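Local coordinates for protein F420-reducing hydrogenase, subunit beta (Methanothermobacter marburgensis, PDB 4OMF) that forms the FAD- and iron-sulfur-binding beta subunit of the F420-reducing hydrogenase and probably passes electrons from hydrogen oxidation to coenzyme F420, at residues 152-155 / 156-159; 144-147 / 148-152. All coordinates share one frame; numbering follows the deposited sequence.

Contact 1. Residues 152-155 / 156-159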
loop_
_atom_site.group_PDB
_atom_site.type_symbol
_atom_site.label_atom_id
_atom_site.label_comp_id
_atom_site.label_asym_id
_atom_site.label_seq_id
_atom_site.Cartn_x
_atom_site.Cartn_y
_atom_site.Cartn_z
ATOM N N GLY C 152 34.877 21.586 6.834
ATOM C CA GLY C 152 36.024 20.732 6.577
ATOM C C GLY C 152 36.472 19.819 7.710
ATOM O O GLY C 152 37.661 19.499 7.833
ATOM N N VAL C 153 35.547 19.407 8.566
ATOM C CA VAL C 153 35.882 18.331 9.500
ATOM C C VAL C 153 34.949 17.154 9.209
ATOM O O VAL C 153 34.670 16.876 8.042
ATOM C CB VAL C 153 35.813 18.800 10.982
ATOM C CG1 VAL C 153 36.953 19.793 11.239
ATOM C CG2 VAL C 153 34.466 19.451 11.303
ATOM N N SER C 154 34.492 16.450 10.237
ATOM C CA SER C 154 33.548 15.342 10.041
ATOM C C SER C 154 32.644 15.231 11.254
ATOM O O SER C 154 32.890 15.862 12.276
ATOM C CB SER C 154 34.274 14.028 9.812
ATOM O OG SER C 154 34.892 13.570 11.012
ATOM N N MET C 155 31.603 14.418 11.146
ATOM C CA MET C 155 30.625 14.327 12.219
ATOM C C MET C 155 31.311 13.771 13.479
ATOM O O MET C 155 31.010 14.184 14.603
ATOM C CB MET C 155 29.428 13.464 11.778
ATOM C CG MET C 155 28.700 14.028 10.545
ATOM S SD MET C 155 28.072 15.718 10.774
ATOM C CE MET C 155 26.892 15.467 12.088
ATOM N N GLU C 156 32.266 12.872 13.280
ATOM C CA GLU C 156 32.942 12.225 14.388
ATOM C C GLU C 156 33.850 13.191 15.156
ATOM O O GLU C 156 34.104 12.989 16.340
ATOM C CB GLU C 156 33.742 11.019 13.861
ATOM C CG GLU C 156 34.507 10.215 14.899
ATOM C CD GLU C 156 35.397 9.146 14.264
ATOM O OE1 GLU C 156 35.932 9.385 13.152
ATOM O OE2 GLU C 156 35.555 8.067 14.878
ATOM N N LEU C 157 34.354 14.233 14.483
ATOM C CA LEU C 157 35.205 15.234 15.142
ATOM C C LEU C 157 34.414 16.258 15.961
ATOM O O LEU C 157 35.005 17.015 16.725
ATOM C CB LEU C 157 36.066 15.979 14.111
ATOM C CG LEU C 157 37.466 15.409 13.841
ATOM C CD1 LEU C 157 37.368 14.009 13.284
ATOM C CD2 LEU C 157 38.218 16.307 12.879
ATOM N N VAL C 158 33.090 16.296 15.796
ATOM C CA VAL C 158 32.255 17.268 16.535
ATOM C C VAL C 158 31.962 16.797 17.967
ATOM O O VAL C 158 31.348 15.740 18.164
ATOM C CB VAL C 158 30.928 17.533 15.787
ATOM C CG1 VAL C 158 29.992 18.398 16.622
ATOM C CG2 VAL C 158 31.227 18.194 14.420
ATOM N N GLU C 159 32.434 17.553 18.961
ATOM C CA GLU C 159 32.156 17.240 20.362
ATOM C C GLU C 159 30.878 17.904 20.873
ATOM O O GLU C 159 30.241 17.399 21.798
ATOM C CB GLU C 159 33.338 17.652 21.252
ATOM C CG GLU C 159 34.590 16.853 20.918
ATOM C CD GLU C 159 35.733 17.066 21.890
ATOM O OE1 GLU C 159 35.695 18.038 22.674
ATOM O OE2 GLU C 159 36.684 16.251 21.856
#

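Contact 2. Residues 144-147 / 148-152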
loop_
_atom_site.group_PDB
_atom_site.type_symbol
_atom_site.label_atom_id
_atom_site.label_comp_id
_atom_site.label_asym_id
_atom_site.label_seq_id
_atom_site.Cartn_x
_atom_site.Cartn_y
_atom_site.Cartn_z
ATOM N N GLN C 144 25.596 17.462 7.647
ATOM C CA GLN C 144 26.831 17.030 7.008
ATOM C C GLN C 144 27.404 18.092 6.076
ATOM O O GLN C 144 28.620 18.279 6.030
ATOM C CB GLN C 144 26.608 15.719 6.239
ATOM C CG GLN C 144 26.551 14.506 7.139
ATOM C CD GLN C 144 26.173 13.262 6.382
ATOM O OE1 GLN C 144 25.275 13.298 5.542
ATOM N NE2 GLN C 144 26.864 12.147 6.661
ATOM N N THR C 145 26.543 18.776 5.324
ATOM C CA THR C 145 27.019 19.874 4.476
ATOM C C THR C 145 27.700 20.956 5.322
ATOM O O THR C 145 28.787 21.411 4.981
ATOM C CB THR C 145 25.887 20.533 3.662
ATOM O OG1 THR C 145 25.326 19.570 2.759
ATOM C CG2 THR C 145 26.445 21.710 2.830
ATOM N N PHE C 146 27.074 21.332 6.435
ATOM C CA PHE C 146 27.672 22.336 7.310
ATOM C C PHE C 146 29.030 21.863 7.809
ATOM O O PHE C 146 30.018 22.587 7.717
ATOM C CB PHE C 146 26.774 22.646 8.518
ATOM C CG PHE C 146 25.369 23.070 8.156
ATOM C CD1 PHE C 146 24.350 22.974 9.083
ATOM C CD2 PHE C 146 25.077 23.576 6.903
ATOM C CE1 PHE C 146 23.054 23.358 8.759
ATOM C CE2 PHE C 146 23.786 23.948 6.577
ATOM C CZ PHE C 146 22.779 23.843 7.503
ATOM N N ILE C 147 29.066 20.632 8.323
ATOM C CA ILE C 147 30.197 20.147 9.132
ATOM C C ILE C 147 31.299 19.479 8.300
ATOM O O ILE C 147 32.476 19.773 8.483
ATOM C CB ILE C 147 29.682 19.161 10.211
ATOM C CG1 ILE C 147 28.879 19.933 11.266
ATOM C CG2 ILE C 147 30.830 18.359 10.837
ATOM C CD1 ILE C 147 27.967 19.074 12.124
ATOM N N CYS C 148 30.905 18.605 7.376
ATOM C CA CYS C 148 31.870 17.859 6.574
ATOM C C CYS C 148 32.356 18.618 5.347
ATOM O O CYS C 148 33.486 18.416 4.906
ATOM C CB CYS C 148 31.283 16.516 6.137
ATOM S SG CYS C 148 30.702 15.480 7.485
ATOM N N GLU C 149 31.502 19.468 4.785
ATOM C CA GLU C 149 31.836 20.140 3.532
ATOM C C GLU C 149 32.267 21.581 3.807
ATOM O O GLU C 149 33.407 21.936 3.528
ATOM C CB GLU C 149 30.655 20.102 2.557
ATOM C CG GLU C 149 30.106 18.696 2.330
ATOM C CD GLU C 149 31.056 17.788 1.556
ATOM O OE1 GLU C 149 31.025 16.569 1.801
ATOM O OE2 GLU C 149 31.810 18.276 0.689
ATOM N N LYS C 150 31.377 22.408 4.356
ATOM C CA LYS C 150 31.738 23.810 4.570
ATOM C C LYS C 150 32.872 23.988 5.589
ATOM O O LYS C 150 33.821 24.746 5.355
ATOM C CB LYS C 150 30.518 24.617 5.014
ATOM C CG LYS C 150 29.449 24.744 3.929
ATOM C CD LYS C 150 28.210 25.424 4.451
ATOM C CE LYS C 150 27.356 25.984 3.323
ATOM N NZ LYS C 150 27.913 27.263 2.759
ATOM N N LEU C 151 32.780 23.309 6.727
ATOM C CA LEU C 151 33.759 23.533 7.795
ATOM C C LEU C 151 34.961 22.581 7.706
ATOM O O LEU C 151 35.942 22.739 8.428
ATOM C CB LEU C 151 33.090 23.409 9.167
ATOM C CG LEU C 151 32.053 24.506 9.448
ATOM C CD1 LEU C 151 31.369 24.319 10.790
ATOM C CD2 LEU C 151 32.725 25.888 9.367
ATOM N N GLY C 152 34.877 21.586 6.834
ATOM C CA GLY C 152 36.024 20.732 6.577
ATOM C C GLY C 152 36.472 19.819 7.710
ATOM O O GLY C 152 37.661 19.499 7.833
#

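Contact 1. Residues 152-155 / 156-159
The amide N of Val158 donates to Met155 O at 3.2 Å. It meets the carbonyl from above its plane, 64° out of it. The preceding bond, from Leu157 N to Ser154 O at 3.1 Å, is weak because its N-H points poorly at the oxygen (133°). Two side-chain carbons also pack against Ser154 O: Leu157 CB, and CG2 of Val158 at 3.6 Å. The two bonds each span three residues. With the backbone angles of residues 155-157 they make two overlapping type I turns, in the loop between helix 140-150 and strand 160-164. The first torsion of Ser154 (71°) sets OG between its backbone N and carbonyl carbon. There OG touches one branch of Leu157, CD1, at 3.4 Å. The other branch turns to Val153, and CD2 lies 3.9 Å from Val153 CB. Val153 CG1 is a little farther off, and the two apolar side chains run across each other at a slant. Glu156 CB lies 4.0 Å from Ser154 OG, while its extended chain carries the carboxylate away from this group. The CB of Met155 points away overall from residues 156-159, and the side chain packs on Phe54, Trp55 and Tyr140. Trp55 NE1 also donates to Val158 O.

Contact 2. Residues 144-147 / 148-152
A first torsion near -66° places CG of both Lys150 and Leu151 anti to the carbonyl carbon, against the preceding turn of helix. Leu151 CG thus comes to 3.3 Å from Phe146 O, and Lys150 CG to 3.6 Å from Thr145 O. The same two oxygens take the backbone bonds. Lys150 N reaches Thr145 O at 2.8 Å in an almost straight line (176°), nearly end-on to the carbonyl. Leu151 N reaches Phe146 O at 3.0 Å, tilted from the carbonyl plane. Both bonds span five residues. Two residues before Lys150, Cys148 N still makes the usual four-residue bond to Gln144 O at 2.7 Å. Glu149 N lies at the change and is held weakly by Gln144 O and Thr145 O together. Cys148 CB lies against Gln144 O at 3.2 Å. The aliphatic part of Lys150 continues past the Phe146 ring, where CD approaches obliquely at 4.4 Å from CD2. Its amino group ends in a salt bridge with Glu183. Phe146 is buried among Phe138, Phe168 and Tyr187, each edge-to-face with it. Glu149 OE2 and Thr145 OG1 bond to groups of neighbouring subunits, and Thr145 OG1 also bonds to Thr141 O. Widening to pi-type turns, with a glycine of positive phi, Gly152, as the first non-helical residue, is common at the C-terminal end of a helix, here helix 140-150.

In the fold
Contact 2 forms the last turns of helix 140-150, and contact 1 is the loop that follows; they share Gly152. Each is partly buried. In contact 2 the helical bonds widen from the alpha to the pi spacing, while in contact 1 they close tight four-residue beta turns. Ile147 joins the two: its O probably accepts a hydrogen bond from Val153 N, its CD1 meets Met155 SD, and its CG2 packs on Val158 CG2. The apolar face of the helix also rests on strands 167-171 and 176-180 of the small antiparallel sheet. The polar face of contact 2 meets other subunits, whereas no other chain of the assembly touches contact 1.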